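PDB 4PJ2: putative exported protein from Aeromonas hydrophila subsp. hydrophila, which inhibits i-type lysozyme in the bacterial periplasm, and is captured here bound to the lysozyme of the clam Meretrix lusoria. Local coordinates for residues G4-Q8 with T18-G22; L11-V17 with T96-Q100; P26-Y32 with V54-S60. Numbering follows the deposited sequence.

Overall arrangement
Contacts 1 and 3 lie within one antiparallel sheet, strand order 6-10, 16-21, 30-37, 49-57, with centres about 11 Å apart. They meet where Gly22 N probably hydrogen-bonds to Ser31 O at 3.0 Å. Contact 2 instead joins residues 11-17, a turn and the start of strand 16-21, to the end of strand 90-98 in the second sheet. It touches contact 1 (Gln8 CG to Val16 CG1, 3.7 Å), their centres about 17 Å apart. Contacts 2 and 3, centres about 24 Å apart, fall on opposite sides of the chain's centre. The magnesium ion lies about 7 Å from the Asn98 side chain of contact 2, whereas the lysozyme reaches contact 3.

Contact 1: residues G4-Q8 with T18-G22; sequences GFFKQ and TVSEG
Gly4 (psi 138°) places its CA 4.2 Å from Glu21 OE1. At Phe5 the backbone (phi/psi -58/132) is still outside the strand, but Phe5 O already accepts from Glu21 N at 3.1 Å. With Glu21 CB directed toward residues 4-8, OE1 receives a weak hydrogen bond from Phe5 N at 3.5 Å, while OE2 accepts from Ile61 N of the other sheet. Water 1 donates to Phe5 O and Glu21 O, 2.9 Å from each. With chi1 t, the Phe5 ring presents its edge to Val19 O, 3.6 Å from CD2, and CE2 lies 4.2 Å from Val19 CG1; both side chains also pack on Ile61. Phe6 opens the strand proper opposite Ser20, a non-hydrogen-bonded pair with CA atoms 4.5 Å apart, and Phe6 CA makes a CA-H...O contact with Val19 O at 3.3 Å. This is the antiparallel beta hairpin of strands 6-10 and 16-21, whose short segments run at 177° with axes 4.7 Å apart. The Phe6 side chain, also t, brings CD1 edge-on to Ser20 OG at 3.2 Å and CE1 to 3.7 Å from Thr18 CB. Lys7 faces Val19 in the hydrogen-bonded pair, CA atoms 5.4 Å apart: Lys7 N donates to Val19 O at 3.0 Å and Val19 N to Lys7 O at 2.9 Å. The Lys7 side chain shares Val19's face, its end leading away; Phe6, Gln8, Thr18 and Ser20 occupy the other. Gln8 and Thr18 form the next non-hydrogen-bonded pair, CA atoms 4.3 Å apart, where Gln8 CG lies 4.0 Å from Thr18 CG2.

Contact 2: residues L11-V17 with T96-Q100; sequences LPSGQVV and TLNPQ
Residues Leu11 to Gly14 form a type I turn, closed by Gly14 N to Leu11 O at 2.9 Å. Gly14, at phi/psi 99/-17, and the return bond from Leu11 N to Gln15 O at 2.8 Å complete the type I turn plus G1 bulge that links strands 6-10 and 16-21. The 96-100 segment runs extended through Asn98 and leaves its strand at Pro99 (-63/-33). No backbone pairing joins the two; their closest CA atoms, Ser13 and Asn98, are 7.0 Å apart, so this is side-chain and water-mediated packing between the ends of the two sheets. On the apolar side, Leu97 CD2 lies 4.1 Å from both Leu11 CD2 and Val17 CG2; Leu97 and Val17 each also touch Leu77. Ser13, chi1 p, forms an ST turn in which its OG accepts from Gln15 N at 3.1 Å, and its CB meets Pro99 CD at 4.0 Å. Gln15 (m, t) reaches across, placing OE1 3.2 Å from Asn98 C and NE2 3.4 Å from Pro99 CA. Asn98 points away, its OD1 accepting from Glu101 N, and packs on the magnesium ligand Gln74. Water 2 lies within hydrogen-bonding distance of Ser13 OG (2.6 Å), Gln15 OE1 (2.7 Å) and Leu97 O (2.9 Å), while water 3 accepts from Gln15 NE2 at 3.2 Å and donates to Asn98 O at 3.0 Å.

Contact 3: residues P26-Y32 with V54-S60; sequences PASTGSY and VLPRDGS
Main-chain pairing sets the register. Tyr32 N and O bond Leu55 O and N, both at 2.9 Å; Gly30 O accepts from Arg57 N at 2.9 Å, and Gly30 N donates to Arg57 O at 3.2 Å. Between them Ser31 and Pro56 form a non-hydrogen-bonded pair with CA atoms 4.2 Å apart. The strand axes approach to 4.2 Å at 136°. Side-chain hydrogen bonds centre on Arg57 (p, t, t). Its NE reaches Ser31 O at 2.9 Å, NH2 reaches Pro26 O at 2.9 Å, and NH1 reaches Gly59 O at 2.8 Å and, weakly, Ala27 O at 3.1 Å. NH2 also salt-bridges Glu25. The guanidinium lies against Gly30, where a CB would clash with NH2. Among apolar contacts, Leu55 CB sits over the Tyr32 ring face, 4.2 Å from its centroid (CH-pi). Water 4 donates to Ser28 O (2.8 Å) and Asp58 OD1 (3.0 Å); water 5 donates to Asp58 OD1 and hydrogen-bonds Thr29 OG1, both 2.8 Å. Ala27 N and Ser28 OG hydrogen-bond to Asp47 of the lysozyme chain, so this open end of the 30-37/49-57 beta hairpin, where Arg57 hydrogen-bonds backbone carbonyls of both segments, forms part of the inhibitor-enzyme interface.

Contact 1: residues G4-Q8 with T18-G22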
ATOM      1  N   GLY A   4       8.372  -9.969  -6.488  1.00 35.56           N
ATOM      2  CA  GLY A   4       7.884  -8.709  -7.019  1.00 33.64           C
ATOM      3  C   GLY A   4       6.792  -8.898  -8.065  1.00 31.06           C
ATOM      4  O   GLY A   4       6.882  -9.773  -8.925  1.00 32.87           O
ATOM      5  N   PHE A   5       5.759  -8.070  -7.983  1.00 26.97           N
ATOM      6  CA  PHE A   5       4.603  -8.173  -8.862  1.00 23.35           C
ATOM      7  C   PHE A   5       5.003  -8.074 -10.322  1.00 20.22           C
ATOM      8  O   PHE A   5       5.774  -7.204 -10.684  1.00 19.39           O
ATOM      9  CB  PHE A   5       3.643  -7.040  -8.529  1.00 22.47           C
ATOM     10  CG  PHE A   5       2.360  -7.088  -9.283  1.00 21.89           C
ATOM     11  CD1 PHE A   5       1.224  -7.637  -8.710  1.00 22.14           C
ATOM     12  CD2 PHE A   5       2.281  -6.567 -10.561  1.00 21.66           C
ATOM     13  CE1 PHE A   5       0.044  -7.674  -9.405  1.00 23.36           C
ATOM     14  CE2 PHE A   5       1.103  -6.604 -11.263  1.00 22.31           C
ATOM     15  CZ  PHE A   5      -0.019  -7.159 -10.682  1.00 22.82           C
ATOM     16  N   PHE A   6       4.495  -8.991 -11.141  1.00 18.36           N
ATOM     17  CA  PHE A   6       4.587  -8.909 -12.596  1.00 17.16           C
ATOM     18  C   PHE A   6       3.322  -9.497 -13.209  1.00 16.50           C
ATOM     19  O   PHE A   6       2.909 -10.598 -12.842  1.00 19.00           O
ATOM     20  CB  PHE A   6       5.805  -9.670 -13.126  1.00 18.60           C
ATOM     21  CG  PHE A   6       5.861  -9.733 -14.628  1.00 19.51           C
ATOM     22  CD1 PHE A   6       6.340  -8.664 -15.372  1.00 19.24           C
ATOM     23  CD2 PHE A   6       5.417 -10.852 -15.294  1.00 21.86           C
ATOM     24  CE1 PHE A   6       6.377  -8.731 -16.747  1.00 20.67           C
ATOM     25  CE2 PHE A   6       5.450 -10.916 -16.662  1.00 22.52           C
ATOM     26  CZ  PHE A   6       5.933  -9.856 -17.385  1.00 21.61           C
ATOM     27  N   LYS A   7       2.704  -8.768 -14.131  1.00 15.18           N
ATOM     28  CA  LYS A   7       1.560  -9.296 -14.858  1.00 15.05           C
ATOM     29  C   LYS A   7       1.541  -8.763 -16.266  1.00 15.00           C
ATOM     30  O   LYS A   7       1.846  -7.610 -16.501  1.00 15.47           O
ATOM     31  CB  LYS A   7       0.255  -8.916 -14.162  1.00 18.18           C
ATOM     32  CG  LYS A   7      -0.995  -9.612 -14.707  1.00 21.97           C
ATOM     33  CD  LYS A   7      -2.161  -9.516 -13.712  1.00 26.90           C
ATOM     34  CE  LYS A   7      -3.440 -10.117 -14.264  1.00 30.30           C
ATOM     35  NZ  LYS A   7      -3.344 -11.590 -14.444  1.00 32.00           N
ATOM     36  N   GLN A   8       1.154  -9.633 -17.183  1.00 15.33           N
ATOM     37  CA  GLN A   8       1.025  -9.310 -18.585  1.00 15.38           C
ATOM     38  C   GLN A   8      -0.439  -9.454 -18.999  1.00 15.47           C
ATOM     39  O   GLN A   8      -1.083 -10.442 -18.632  1.00 16.89           O
ATOM     40  CB  GLN A   8       1.880 -10.283 -19.380  1.00 15.96           C
ATOM     41  CG  GLN A   8       1.838 -10.071 -20.865  1.00 17.65           C
ATOM     42  CD  GLN A   8       2.653 -11.100 -21.602  1.00 20.50           C
ATOM     43  OE1 GLN A   8       3.777 -11.389 -21.209  1.00 22.77           O
ATOM     44  NE2 GLN A   8       2.088 -11.679 -22.662  1.00 22.06           N
ATOM     45  N   THR A  18       2.609  -4.901 -19.782  1.00 11.72           N
ATOM     46  CA  THR A  18       3.086  -5.519 -18.564  1.00 11.49           C
ATOM     47  C   THR A  18       3.169  -4.471 -17.466  1.00 11.18           C
ATOM     48  O   THR A  18       3.366  -3.288 -17.724  1.00 11.16           O
ATOM     49  CB  THR A  18       4.440  -6.202 -18.721  1.00 12.33           C
ATOM     50  OG1 THR A  18       5.431  -5.204 -18.948  1.00 11.90           O
ATOM     51  CG2 THR A  18       4.435  -7.205 -19.860  1.00 12.71           C
ATOM     52  N   VAL A  19       3.004  -4.938 -16.239  1.00 10.85           N
ATOM     53  CA  VAL A  19       3.079  -4.085 -15.060  1.00 10.92           C
ATOM     54  C   VAL A  19       3.963  -4.796 -14.061  1.00 10.72           C
ATOM     55  O   VAL A  19       3.736  -5.963 -13.756  1.00 12.31           O
ATOM     56  CB  VAL A  19       1.690  -3.816 -14.450  1.00 11.99           C
ATOM     57  CG1 VAL A  19       1.825  -2.916 -13.219  1.00 12.73           C
ATOM     58  CG2 VAL A  19       0.784  -3.185 -15.489  1.00 12.27           C
ATOM     59  N   SER A  20       4.960  -4.077 -13.547  1.00 11.00           N
ATOM     60  CA  SER A  20       5.961  -4.647 -12.645  1.00 11.88           C
ATOM     61  C   SER A  20       6.267  -3.703 -11.507  1.00 12.38           C
ATOM     62  O   SER A  20       6.377  -2.505 -11.717  1.00 12.63           O
ATOM     63  CB  SER A  20       7.295  -4.799 -13.379  1.00 13.79           C
ATOM     64  OG  SER A  20       7.237  -5.738 -14.406  1.00 16.17           O
ATOM     65  N   GLU A  21       6.461  -4.237 -10.303  1.00 12.59           N
ATOM     66  CA  GLU A  21       7.057  -3.442  -9.230  1.00 13.36           C
ATOM     67  C   GLU A  21       8.558  -3.316  -9.440  1.00 13.19           C
ATOM     68  O   GLU A  21       9.198  -4.180 -10.023  1.00 14.93           O
ATOM     69  CB  GLU A  21       6.743  -4.081  -7.875  1.00 15.15           C
ATOM     70  CG  GLU A  21       5.289  -3.822  -7.462  1.00 16.47           C
ATOM     71  CD  GLU A  21       4.865  -4.516  -6.187  1.00 20.37           C
ATOM     72  OE1 GLU A  21       5.586  -5.421  -5.735  1.00 24.38           O
ATOM     73  OE2 GLU A  21       3.795  -4.169  -5.633  1.00 21.18           O
ATOM     74  N   GLY A  22       9.133  -2.233  -8.957  1.00 13.14           N
ATOM     75  CA  GLY A  22      10.571  -2.042  -9.089  1.00 13.34           C
ATOM     76  C   GLY A  22      11.398  -3.096  -8.367  1.00 13.37           C
ATOM     77  O   GLY A  22      11.084  -3.504  -7.252  1.00 14.52           O
TER
HETATM   78  O   HOH W   1       8.566  -7.013  -9.891  1.00 34.20           O

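Contact 2: residues L11-V17 with T96-Q100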
ATOM      1  N   LEU A  11      -4.625  -6.394 -24.518  1.00 16.61           N
ATOM      2  CA  LEU A  11      -5.705  -5.443 -24.688  1.00 16.69           C
ATOM      3  C   LEU A  11      -6.584  -5.873 -25.870  1.00 17.44           C
ATOM      4  O   LEU A  11      -6.135  -6.601 -26.754  1.00 16.94           O
ATOM      5  CB  LEU A  11      -5.161  -4.048 -24.972  1.00 18.03           C
ATOM      6  CG  LEU A  11      -4.619  -3.091 -23.906  1.00 22.84           C
ATOM      7  CD1 LEU A  11      -4.952  -3.547 -22.503  1.00 22.82           C
ATOM      8  CD2 LEU A  11      -3.168  -2.809 -24.074  1.00 24.89           C
ATOM      9  N   PRO A  12      -7.846  -5.402 -25.900  1.00 18.42           N
ATOM     10  CA  PRO A  12      -8.713  -5.777 -27.027  1.00 17.79           C
ATOM     11  C   PRO A  12      -8.134  -5.373 -28.390  1.00 17.84           C
ATOM     12  O   PRO A  12      -8.404  -6.024 -29.395  1.00 18.35           O
ATOM     13  CB  PRO A  12     -10.021  -5.024 -26.733  1.00 20.03           C
ATOM     14  CG  PRO A  12     -10.031  -4.840 -25.296  1.00 20.81           C
ATOM     15  CD  PRO A  12      -8.596  -4.679 -24.857  1.00 19.71           C
ATOM     16  N   SER A  13      -7.319  -4.324 -28.415  1.00 17.56           N
ATOM     17  CA  SER A  13      -6.688  -3.875 -29.654  1.00 17.34           C
ATOM     18  C   SER A  13      -5.630  -4.858 -30.177  1.00 16.66           C
ATOM     19  O   SER A  13      -5.196  -4.756 -31.326  1.00 17.78           O
ATOM     20  CB  SER A  13      -5.974  -2.556 -29.397  1.00 17.74           C
ATOM     21  OG  SER A  13      -4.900  -2.784 -28.500  1.00 17.37           O
ATOM     22  N   GLY A  14      -5.199  -5.787 -29.328  1.00 15.67           N
ATOM     23  CA  GLY A  14      -4.060  -6.644 -29.643  1.00 14.86           C
ATOM     24  C   GLY A  14      -2.750  -6.200 -29.024  1.00 14.04           C
ATOM     25  O   GLY A  14      -1.817  -6.995 -28.970  1.00 14.35           O
ATOM     26  N   GLN A  15      -2.663  -4.952 -28.577  1.00 13.98           N
ATOM     27  CA  GLN A  15      -1.483  -4.515 -27.843  1.00 13.16           C
ATOM     28  C   GLN A  15      -1.380  -5.284 -26.553  1.00 13.06           C
ATOM     29  O   GLN A  15      -2.371  -5.857 -26.062  1.00 13.69           O
ATOM     30  CB  GLN A  15      -1.527  -3.031 -27.547  1.00 15.49           C
ATOM     31  CG  GLN A  15      -1.501  -2.151 -28.751  1.00 18.48           C
ATOM     32  CD  GLN A  15      -1.315  -0.682 -28.379  1.00 19.79           C
ATOM     33  OE1 GLN A  15      -1.985  -0.148 -27.490  1.00 20.62           O
ATOM     34  NE2 GLN A  15      -0.401  -0.034 -29.049  1.00 20.53           N
ATOM     35  N   VAL A  16      -0.186  -5.281 -25.985  1.00 12.89           N
ATOM     36  CA  VAL A  16       0.087  -6.031 -24.777  1.00 12.45           C
ATOM     37  C   VAL A  16       0.744  -5.096 -23.779  1.00 11.79           C
ATOM     38  O   VAL A  16       1.585  -4.274 -24.143  1.00 11.97           O
ATOM     39  CB  VAL A  16       1.000  -7.225 -25.078  1.00 14.43           C
ATOM     40  CG1 VAL A  16       1.448  -7.925 -23.805  1.00 15.69           C
ATOM     41  CG2 VAL A  16       0.296  -8.171 -26.027  1.00 14.02           C
ATOM     42  N   VAL A  17       0.363  -5.221 -22.516  0.77 12.40           N
ATOM     43  CA  VAL A  17       0.930  -4.396 -21.462  0.77 12.34           C
ATOM     44  C   VAL A  17       1.488  -5.303 -20.373  0.77 12.50           C
ATOM     45  O   VAL A  17       0.920  -6.344 -20.065  0.77 13.57           O
ATOM     46  CB  VAL A  17      -0.126  -3.355 -20.941  0.77 14.64           C
ATOM     47  CG1 VAL A  17      -1.245  -4.021 -20.162  0.77 14.81           C
ATOM     48  CG2 VAL A  17       0.502  -2.321 -20.087  0.77 16.10           C
ATOM     49  N   THR A  96      -4.294   5.601 -20.403  1.00 20.10           N
ATOM     50  CA  THR A  96      -4.771   5.321 -21.751  1.00 21.13           C
ATOM     51  C   THR A  96      -3.668   4.606 -22.502  1.00 22.43           C
ATOM     52  O   THR A  96      -2.480   4.866 -22.258  1.00 23.01           O
ATOM     53  CB  THR A  96      -5.184   6.583 -22.515  1.00 22.91           C
ATOM     54  OG1 THR A  96      -4.152   7.563 -22.425  1.00 22.58           O
ATOM     55  CG2 THR A  96      -6.454   7.147 -21.937  1.00 23.32           C
ATOM     56  N   LEU A  97      -4.084   3.684 -23.379  1.00 22.73           N
ATOM     57  CA  LEU A  97      -3.191   2.855 -24.193  1.00 22.62           C
ATOM     58  C   LEU A  97      -3.901   2.363 -25.473  1.00 23.26           C
ATOM     59  O   LEU A  97      -4.885   1.609 -25.421  1.00 24.52           O
ATOM     60  CB  LEU A  97      -2.672   1.643 -23.436  1.00 23.95           C
ATOM     61  CG  LEU A  97      -3.162   1.361 -22.027  1.00 25.37           C
ATOM     62  CD1 LEU A  97      -4.614   0.937 -22.018  1.00 24.47           C
ATOM     63  CD2 LEU A  97      -2.327   0.282 -21.439  1.00 26.42           C
ATOM     64  N   ASN A  98      -3.383   2.762 -26.626  1.00 23.22           N
ATOM     65  CA  ASN A  98      -3.953   2.332 -27.897  1.00 23.72           C
ATOM     66  C   ASN A  98      -2.920   2.459 -29.021  1.00 23.53           C
ATOM     67  O   ASN A  98      -1.872   3.094 -28.860  1.00 22.80           O
ATOM     68  CB  ASN A  98      -5.226   3.131 -28.213  1.00 26.10           C
ATOM     69  CG  ASN A  98      -4.992   4.620 -28.205  1.00 27.89           C
ATOM     70  OD1 ASN A  98      -4.293   5.152 -29.075  1.00 28.93           O
ATOM     71  ND2 ASN A  98      -5.577   5.309 -27.228  1.00 28.95           N
ATOM     72  N   PRO A  99      -3.199   1.836 -30.166  1.00 24.44           N
ATOM     73  CA  PRO A  99      -2.219   1.884 -31.255  1.00 25.47           C
ATOM     74  C   PRO A  99      -1.959   3.297 -31.785  1.00 27.79           C
ATOM     75  O   PRO A  99      -0.835   3.594 -32.188  1.00 28.28           O
ATOM     76  CB  PRO A  99      -2.873   1.021 -32.341  1.00 25.59           C
ATOM     77  CG  PRO A  99      -3.792   0.120 -31.615  1.00 25.39           C
ATOM     78  CD  PRO A  99      -4.309   0.914 -30.458  1.00 25.11           C
ATOM     79  N   GLN A 100      -2.976   4.156 -31.772  1.00 29.33           N
ATOM     80  CA  GLN A 100      -2.872   5.475 -32.396  1.00 31.61           C
ATOM     81  C   GLN A 100      -2.003   6.443 -31.589  1.00 32.18           C
ATOM     82  O   GLN A 100      -1.198   7.189 -32.154  1.00 32.62           O
ATOM     83  CB  GLN A 100      -4.270   6.087 -32.594  1.00 33.69           C
ATOM     84  CG  GLN A 100      -5.172   5.330 -33.569  1.00 36.31           C
ATOM     85  CD  GLN A 100      -5.629   3.971 -33.043  1.00 38.33           C
ATOM     86  OE1 GLN A 100      -5.819   3.779 -31.834  1.00 38.51           O
ATOM     87  NE2 GLN A 100      -5.794   3.016 -33.955  1.00 39.58           N
TER
HETATM   88  O   HOH W   2      -4.432  -0.935 -26.720  1.00 24.40           O
HETATM   89  O   HOH W   3       0.890   2.769 -29.875  1.00 34.12           O

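Contact 3: residues P26-Y32 with V54-S60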
ATOM      1  N   PRO A  26      11.424  -2.184  -1.342  1.00 13.44           N
ATOM      2  CA  PRO A  26      10.638  -2.761  -0.254  1.00 14.17           C
ATOM      3  C   PRO A  26       9.212  -3.091  -0.660  1.00 14.06           C
ATOM      4  O   PRO A  26       8.710  -2.658  -1.696  1.00 14.52           O
ATOM      5  CB  PRO A  26      10.616  -1.651   0.793  1.00 15.96           C
ATOM      6  CG  PRO A  26      10.963  -0.415   0.099  1.00 16.19           C
ATOM      7  CD  PRO A  26      11.752  -0.768  -1.106  1.00 14.82           C
ATOM      8  N   ALA A  27       8.561  -3.868   0.187  1.00 14.08           N
ATOM      9  CA  ALA A  27       7.179  -4.211  -0.056  1.00 14.54           C
ATOM     10  C   ALA A  27       6.236  -3.015   0.058  1.00 14.80           C
ATOM     11  O   ALA A  27       5.265  -2.932  -0.676  1.00 15.87           O
ATOM     12  CB  ALA A  27       6.747  -5.319   0.881  1.00 15.94           C
ATOM     13  N   SER A  28       6.524  -2.101   0.980  1.00 13.25           N
ATOM     14  CA  SER A  28       5.561  -1.068   1.355  1.00 13.90           C
ATOM     15  C   SER A  28       5.573   0.144   0.469  1.00 12.91           C
ATOM     16  O   SER A  28       4.649   0.957   0.538  1.00 14.79           O
ATOM     17  CB  SER A  28       5.820  -0.546   2.772  1.00 15.74           C
ATOM     18  OG  SER A  28       5.751  -1.541   3.761  1.00 16.81           O
ATOM     19  N   THR A  29       6.644   0.359  -0.295  1.00 13.01           N
ATOM     20  CA  THR A  29       6.780   1.604  -1.033  1.00 12.66           C
ATOM     21  C   THR A  29       7.787   1.416  -2.140  1.00 12.73           C
ATOM     22  O   THR A  29       8.605   0.510  -2.074  1.00 14.25           O
ATOM     23  CB  THR A  29       7.195   2.772  -0.074  1.00 14.46           C
ATOM     24  OG1 THR A  29       7.180   4.021  -0.757  1.00 15.69           O
ATOM     25  CG2 THR A  29       8.579   2.566   0.552  1.00 13.76           C
ATOM     26  N   GLY A  30       7.745   2.284  -3.140  1.00 12.35           N
ATOM     27  CA  GLY A  30       8.712   2.236  -4.224  1.00 11.78           C
ATOM     28  C   GLY A  30       8.056   2.717  -5.489  1.00 11.14           C
ATOM     29  O   GLY A  30       7.471   3.796  -5.524  1.00 11.47           O
ATOM     30  N   SER A  31       8.153   1.911  -6.536  1.00 10.64           N
ATOM     31  CA  SER A  31       7.666   2.279  -7.849  1.00 10.57           C
ATOM     32  C   SER A  31       7.040   1.074  -8.514  1.00 10.23           C
ATOM     33  O   SER A  31       7.205  -0.061  -8.095  1.00 11.00           O
ATOM     34  CB  SER A  31       8.809   2.804  -8.714  1.00 10.62           C
ATOM     35  OG  SER A  31       9.716   1.751  -9.030  1.00 11.11           O
ATOM     36  N   TYR A  32       6.374   1.347  -9.618  1.00 10.64           N
ATOM     37  CA  TYR A  32       6.025   0.310 -10.562  1.00  9.82           C
ATOM     38  C   TYR A  32       6.158   0.894 -11.950  1.00 10.14           C
ATOM     39  O   TYR A  32       6.204   2.105 -12.131  1.00 10.96           O
ATOM     40  CB  TYR A  32       4.623  -0.226 -10.306  1.00 11.17           C
ATOM     41  CG  TYR A  32       3.509   0.723 -10.634  1.00 11.68           C
ATOM     42  CD1 TYR A  32       2.917   0.706 -11.883  1.00 12.39           C
ATOM     43  CD2 TYR A  32       3.021   1.614  -9.698  1.00 12.77           C
ATOM     44  CE1 TYR A  32       1.868   1.544 -12.171  1.00 12.55           C
ATOM     45  CE2 TYR A  32       1.979   2.456  -9.982  1.00 13.54           C
ATOM     46  CZ  TYR A  32       1.401   2.416 -11.216  1.00 13.48           C
ATOM     47  OH  TYR A  32       0.352   3.237 -11.539  1.00 14.93           O
ATOM     48  N   VAL A  54       7.205   4.933 -15.468  1.00 10.37           N
ATOM     49  CA  VAL A  54       7.484   4.519 -14.101  1.00 10.42           C
ATOM     50  C   VAL A  54       6.778   5.495 -13.159  1.00 10.59           C
ATOM     51  O   VAL A  54       6.896   6.707 -13.329  1.00 11.85           O
ATOM     52  CB  VAL A  54       9.001   4.542 -13.787  1.00 11.33           C
ATOM     53  CG1 VAL A  54       9.250   3.860 -12.456  1.00 11.78           C
ATOM     54  CG2 VAL A  54       9.790   3.856 -14.888  1.00 11.78           C
ATOM     55  N   LEU A  55       6.043   4.950 -12.194  1.00 10.74           N
ATOM     56  CA  LEU A  55       5.269   5.747 -11.257  1.00 12.31           C
ATOM     57  C   LEU A  55       5.575   5.317  -9.832  1.00 11.11           C
ATOM     58  O   LEU A  55       5.943   4.176  -9.583  1.00 11.53           O
ATOM     59  CB  LEU A  55       3.773   5.570 -11.502  1.00 14.71           C
ATOM     60  CG  LEU A  55       3.178   6.436 -12.606  1.00 19.52           C
ATOM     61  CD1 LEU A  55       3.504   5.896 -13.968  1.00 21.68           C
ATOM     62  CD2 LEU A  55       1.693   6.547 -12.438  1.00 21.66           C
ATOM     63  N   PRO A  56       5.369   6.220  -8.876  1.00 11.83           N
ATOM     64  CA  PRO A  56       5.474   5.840  -7.473  1.00 11.96           C
ATOM     65  C   PRO A  56       4.359   4.897  -7.058  1.00 12.35           C
ATOM     66  O   PRO A  56       3.259   4.943  -7.622  1.00 13.93           O
ATOM     67  CB  PRO A  56       5.358   7.178  -6.725  1.00 14.51           C
ATOM     68  CG  PRO A  56       4.763   8.084  -7.650  1.00 16.28           C
ATOM     69  CD  PRO A  56       5.011   7.631  -9.037  1.00 13.60           C
ATOM     70  N   ARG A  57       4.643   4.047  -6.079  1.00 12.87           N
ATOM     71  CA  ARG A  57       3.591   3.264  -5.448  1.00 15.28           C
ATOM     72  C   ARG A  57       3.657   3.375  -3.968  1.00 15.18           C
ATOM     73  O   ARG A  57       4.680   3.159  -3.331  1.00 16.42           O
ATOM     74  CB  ARG A  57       3.583   1.798  -5.832  1.00 17.73           C
ATOM     75  CG  ARG A  57       4.852   1.113  -5.560  1.00 15.89           C
ATOM     76  CD  ARG A  57       4.831  -0.432  -5.765  1.00 14.79           C
ATOM     77  NE  ARG A  57       6.196  -0.884  -5.545  1.00 12.98           N
ATOM     78  CZ  ARG A  57       6.689  -1.380  -4.423  1.00 12.86           C
ATOM     79  NH1 ARG A  57       5.923  -1.607  -3.373  1.00 13.26           N
ATOM     80  NH2 ARG A  57       7.972  -1.692  -4.364  1.00 13.16           N
ATOM     81  N   ASP A  58       2.503   3.707  -3.419  1.00 15.90           N
ATOM     82  CA  ASP A  58       2.346   3.801  -1.985  1.00 16.74           C
ATOM     83  C   ASP A  58       1.680   2.536  -1.493  1.00 16.40           C
ATOM     84  O   ASP A  58       0.471   2.510  -1.164  1.00 17.88           O
ATOM     85  CB  ASP A  58       1.543   5.019  -1.601  1.00 18.10           C
ATOM     86  CG  ASP A  58       1.390   5.130  -0.121  1.00 18.79           C
ATOM     87  OD1 ASP A  58       2.208   4.523   0.612  1.00 19.13           O
ATOM     88  OD2 ASP A  58       0.455   5.814   0.314  1.00 20.39           O
ATOM     89  N   GLY A  59       2.459   1.475  -1.470  1.00 15.84           N
ATOM     90  CA  GLY A  59       2.020   0.178  -1.026  1.00 16.87           C
ATOM     91  C   GLY A  59       2.362  -0.842  -2.068  1.00 17.92           C
ATOM     92  O   GLY A  59       3.290  -0.655  -2.851  1.00 19.40           O
ATOM     93  N   SER A  60       1.609  -1.923  -2.071  1.00 18.45           N
ATOM     94  CA  SER A  60       1.787  -3.036  -2.996  0.50 18.95           C
ATOM     95  C   SER A  60       0.686  -3.041  -4.053  1.00 18.24           C
ATOM     96  O   SER A  60      -0.469  -2.708  -3.761  1.00 18.25           O
ATOM     97  CB  SER A  60       1.704  -4.352  -2.225  0.50 20.84           C
ATOM     98  OG  SER A  60       2.464  -4.304  -1.040  0.50 22.60           O
TER
HETATM   99  O   HOH W   4       2.376   1.786   1.947  1.00 14.69           O
HETATM  100  O   HOH W   5       4.899   5.301   0.095  1.00 23.03           O